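Local coordinates for putative sugar ABC transporter (Yersinia enterocolitica subsp. enterocolitica 8081, PDB 5ULB), which probably binds methylthioribose-type sugars in the periplasm for an ABC importer, and holds the selenium analogue of methylthioribose in its pocket, at residues L244-M247 with P253-V256; G133-V136 with K142-I145. All coordinates share one frame; numbering follows the deposited sequence.

How the contacts relate
Contact 2 comes first along the chain, where helix 124-138 turns into strand 143-148; contact 1 follows, where helix 241-248 leads into strand 254-259. Their centres lie about 17 Å apart, and their nearest atoms about 5 Å apart without touching. Both strands belong to the same sheet, with strands 208-211 and 233-237 between them. Strand 233-237 lies between the two contacts and meets both: its Y235 meets L135 of contact 2, while its neighbour S236 meets W254 of contact 1. Both contacts therefore help build the layered core of one lobe of this periplasmic binding protein; the side chain of W254 is about 11 Å from the bound seleno sugar.

Contact 1: residues L244-M247 with P253-V256; sequences LQLM and PWKV
This contact closes the second half of a beta-alpha-beta unit made of strand 233-237, helix 241-248 and strand 254-259, and at its heart M247 and L246 of the helix meet the indole of W254 on the returning strand. M247 was deposited as selenomethionine in two conformers, and the geometry that follows is that of one of them. Its CG sits over one face of the indole, 3.6 Å from the centroid of the five-membered ring and 28° off the normal, a close CH-pi contact. The selenium of M247 follows at 4.0 Å from the same centroid, set obliquely; this is a Met-aromatic contact. W254 has CG anti to its own N (chi1 -169°), which swings the indole toward the helix. T217 of helix 214-226 and S236 of strand 233-237 also touch the tryptophan, and its NE1 is hydrogen-bonded to S257 OG, which helps fix the rotation of the ring. In the turn between the segments, S252 OG bonds both to L246 O and to W254 N, tying the helix end to the strand start. Farther along the indole, on the benzene part, L246 approaches obliquely, its CD1 lying 3.8 Å from W254 CZ3.

Contact 2: residues G133-V136 with K142-I145; sequences GQLV and KANI
No ring or amide face enters the meeting of L135 with A143 and I145: the groups that touch are all methyls, and the amides of Q134 and N144 take no part in it. The carboxamide of Q134 turns along its own helix, where NE2 is hydrogen-bonded to D138 OD1, and the side chain of N144 touches T174 and L176 of strand 173-179. L135 also touches Y235 on strand 233-237. L135 does the work from the helix side. With CG anti to its backbone N (chi1 -174°), the side chain reaches toward the strand from helix 124-138, and CD2 comes to rest 4.1 Å from I145 CG2. The same methyl is 4.3 Å from A143 CB, so it faces two strand methyls at once. Those two, A143 CB and I145 CG2, are themselves 3.9 Å apart, since residues two apart in a strand project to the same side. The other branch of L135 reaches the same isoleucine methyl, CD1 lying 4.2 Å from I145 CG2. I145 presents its short branch to the leucine, while CG1 and CD1 run off past it, and both I145 and A143 also touch I173 of the adjoining strand. Backbone bonds from A143 and I145 to strand 173-179, and from N144 to D207, hold the strand in the sheet. A helix resting an apolar side chain on the strand that follows it after a short turn, in a sheet where that strand runs parallel to its neighbours, is the layered alpha/beta packing of periplasmic binding proteins.

Contact 1: residues L244-M247 with P253-V256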
loop_
_atom_site.group_PDB
_atom_site.type_symbol
_atom_site.label_atom_id
_atom_site.label_comp_id
_atom_site.label_asym_id
_atom_site.label_seq_id
_atom_site.Cartn_x
_atom_site.Cartn_y
_atom_site.Cartn_z
ATOM N N LEU A 244 -2.188 -13.123 7.122
ATOM C CA LEU A 244 -2.101 -13.613 8.510
ATOM C C LEU A 244 -2.589 -15.043 8.618
ATOM O O LEU A 244 -1.997 -15.858 9.362
ATOM C CB LEU A 244 -2.850 -12.681 9.409
ATOM C CG LEU A 244 -2.304 -11.238 9.437
ATOM C CD1 LEU A 244 -3.260 -10.324 10.118
ATOM C CD2 LEU A 244 -0.903 -11.169 10.143
ATOM N N GLN A 245 -3.696 -15.381 7.988
ATOM C CA GLN A 245 -4.155 -16.794 7.950
ATOM C C GLN A 245 -3.125 -17.714 7.270
ATOM O O GLN A 245 -2.876 -18.801 7.756
ATOM C CB GLN A 245 -5.523 -16.884 7.246
ATOM C CG GLN A 245 -6.720 -16.261 7.973
ATOM C CD GLN A 245 -7.129 -17.043 9.240
ATOM O OE1 GLN A 245 -6.477 -16.930 10.310
ATOM N NE2 GLN A 245 -8.140 -17.942 9.119
ATOM N N LEU A 246 -2.583 -17.250 6.168
ATOM C CA LEU A 246 -1.599 -18.112 5.461
ATOM C C LEU A 246 -0.345 -18.340 6.315
ATOM O O LEU A 246 0.171 -19.428 6.259
ATOM C CB LEU A 246 -1.263 -17.576 4.110
ATOM C CG LEU A 246 -2.477 -17.431 3.148
ATOM C CD1 LEU A 246 -2.028 -16.770 1.857
ATOM C CD2 LEU A 246 -3.233 -18.664 2.921
HETATM N N MSE A 247 0.132 -17.347 7.053
HETATM C CA MSE A 247 1.287 -17.570 7.931
HETATM C C MSE A 247 0.992 -18.612 9.006
HETATM O O MSE A 247 1.906 -19.292 9.386
HETATM C CB MSE A 247 1.786 -16.156 8.432
HETATM C CG MSE A 247 2.321 -15.127 7.357
HETATM SE SE MSE A 247 2.600 -13.196 7.822
HETATM C CE MSE A 247 2.709 -13.203 9.850
ATOM N N PRO A 253 5.161 -21.706 4.433
ATOM C CA PRO A 253 6.481 -21.135 4.150
ATOM C C PRO A 253 6.524 -19.605 4.279
ATOM O O PRO A 253 7.528 -19.017 3.954
ATOM C CB PRO A 253 6.725 -21.519 2.721
ATOM C CG PRO A 253 5.468 -21.627 2.121
ATOM C CD PRO A 253 4.521 -22.056 3.165
ATOM N N TRP A 254 5.458 -18.958 4.748
ATOM C CA TRP A 254 5.388 -17.479 4.736
ATOM C C TRP A 254 6.049 -16.937 6.018
ATOM O O TRP A 254 5.432 -16.896 7.068
ATOM C CB TRP A 254 3.917 -17.032 4.637
ATOM C CG TRP A 254 3.726 -15.551 4.352
ATOM C CD1 TRP A 254 4.399 -14.455 4.874
ATOM C CD2 TRP A 254 2.827 -14.962 3.416
ATOM N NE1 TRP A 254 3.931 -13.317 4.350
ATOM C CE2 TRP A 254 2.972 -13.580 3.451
ATOM C CE3 TRP A 254 1.847 -15.503 2.543
ATOM C CZ2 TRP A 254 2.221 -12.716 2.647
ATOM C CZ3 TRP A 254 1.161 -14.668 1.726
ATOM C CH2 TRP A 254 1.346 -13.319 1.807
ATOM N N LYS A 255 7.321 -16.553 5.908
ATOM C CA LYS A 255 8.154 -16.261 7.059
ATOM C C LYS A 255 8.020 -14.853 7.637
ATOM O O LYS A 255 8.157 -14.701 8.854
ATOM C CB LYS A 255 9.632 -16.484 6.697
ATOM C CG LYS A 255 10.036 -17.784 6.293
ATOM C CD LYS A 255 9.423 -18.871 7.104
ATOM C CE LYS A 255 10.272 -19.090 8.212
ATOM N NZ LYS A 255 10.886 -20.453 7.856
ATOM N N VAL A 256 7.760 -13.871 6.792
ATOM C CA VAL A 256 7.742 -12.487 7.267
ATOM C C VAL A 256 6.909 -11.678 6.304
ATOM O O VAL A 256 6.925 -11.916 5.093
ATOM C CB VAL A 256 9.066 -11.904 7.435
ATOM C CG1 VAL A 256 9.825 -11.617 6.152
ATOM C CG2 VAL A 256 9.111 -10.595 8.243
#

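Contact 2: residues G133-V136 with K142-I145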
loop_
_atom_site.group_PDB
_atom_site.type_symbol
_atom_site.label_atom_id
_atom_site.label_comp_id
_atom_site.label_asym_id
_atom_site.label_seq_id
_atom_site.Cartn_x
_atom_site.Cartn_y
_atom_site.Cartn_z
ATOM N N GLY A 133 16.202 -8.285 3.318
ATOM C CA GLY A 133 17.305 -8.477 4.229
ATOM C C GLY A 133 17.144 -9.631 5.133
ATOM O O GLY A 133 18.115 -10.285 5.518
ATOM N N GLN A 134 15.906 -9.972 5.556
ATOM C CA GLN A 134 15.676 -11.192 6.361
ATOM C C GLN A 134 15.988 -12.392 5.570
ATOM O O GLN A 134 16.516 -13.360 6.143
ATOM C CB GLN A 134 14.274 -11.233 6.909
ATOM C CG GLN A 134 14.110 -12.258 8.026
ATOM C CD GLN A 134 14.903 -11.962 9.297
ATOM O OE1 GLN A 134 14.893 -10.766 9.774
ATOM N NE2 GLN A 134 15.641 -12.909 9.734
ATOM N N LEU A 135 15.677 -12.399 4.293
ATOM C CA LEU A 135 16.025 -13.505 3.410
ATOM C C LEU A 135 17.556 -13.722 3.416
ATOM O O LEU A 135 18.140 -14.780 3.558
ATOM C CB LEU A 135 15.430 -13.272 2.024
ATOM C CG LEU A 135 15.536 -14.361 0.948
ATOM C CD1 LEU A 135 14.615 -13.973 -0.194
ATOM C CD2 LEU A 135 16.923 -14.512 0.416
ATOM N N VAL A 136 18.266 -12.606 3.254
ATOM C CA VAL A 136 19.738 -12.659 3.225
ATOM C C VAL A 136 20.236 -13.240 4.506
ATOM O O VAL A 136 21.171 -14.068 4.488
ATOM C CB VAL A 136 20.302 -11.270 2.971
ATOM C CG1 VAL A 136 21.834 -11.249 3.178
ATOM C CG2 VAL A 136 19.933 -10.737 1.531
ATOM N N LYS A 142 23.549 -16.701 0.692
ATOM C CA LYS A 142 23.665 -17.668 -0.425
ATOM C C LYS A 142 22.260 -18.266 -0.660
ATOM O O LYS A 142 21.773 -19.083 0.126
ATOM C CB LYS A 142 24.624 -18.816 -0.068
ATOM C CG LYS A 142 24.735 -19.803 -1.274
ATOM C CD LYS A 142 25.779 -20.874 -0.889
ATOM C CE LYS A 142 26.606 -21.398 -2.042
ATOM N NZ LYS A 142 25.606 -22.158 -2.805
ATOM N N ALA A 143 21.679 -17.893 -1.797
ATOM C CA ALA A 143 20.321 -18.390 -2.109
ATOM C C ALA A 143 20.057 -18.167 -3.563
ATOM O O ALA A 143 20.399 -17.100 -4.143
ATOM C CB ALA A 143 19.314 -17.612 -1.260
ATOM N N ASN A 144 19.343 -19.139 -4.132
ATOM C CA ASN A 144 18.699 -18.966 -5.485
ATOM C C ASN A 144 17.274 -18.489 -5.252
ATOM O O ASN A 144 16.545 -19.195 -4.537
ATOM C CB ASN A 144 18.739 -20.306 -6.211
ATOM C CG ASN A 144 20.158 -20.719 -6.520
ATOM O OD1 ASN A 144 20.931 -19.876 -7.028
ATOM N ND2 ASN A 144 20.522 -21.976 -6.180
ATOM N N ILE A 145 16.890 -17.357 -5.819
ATOM C CA ILE A 145 15.584 -16.722 -5.506
ATOM C C ILE A 145 14.788 -16.486 -6.756
ATOM O O ILE A 145 15.324 -16.312 -7.858
ATOM C CB ILE A 145 15.753 -15.475 -4.671
ATOM C CG1 ILE A 145 16.345 -14.316 -5.427
ATOM C CG2 ILE A 145 16.604 -15.809 -3.416
ATOM C CD1 ILE A 145 16.277 -13.029 -4.712
#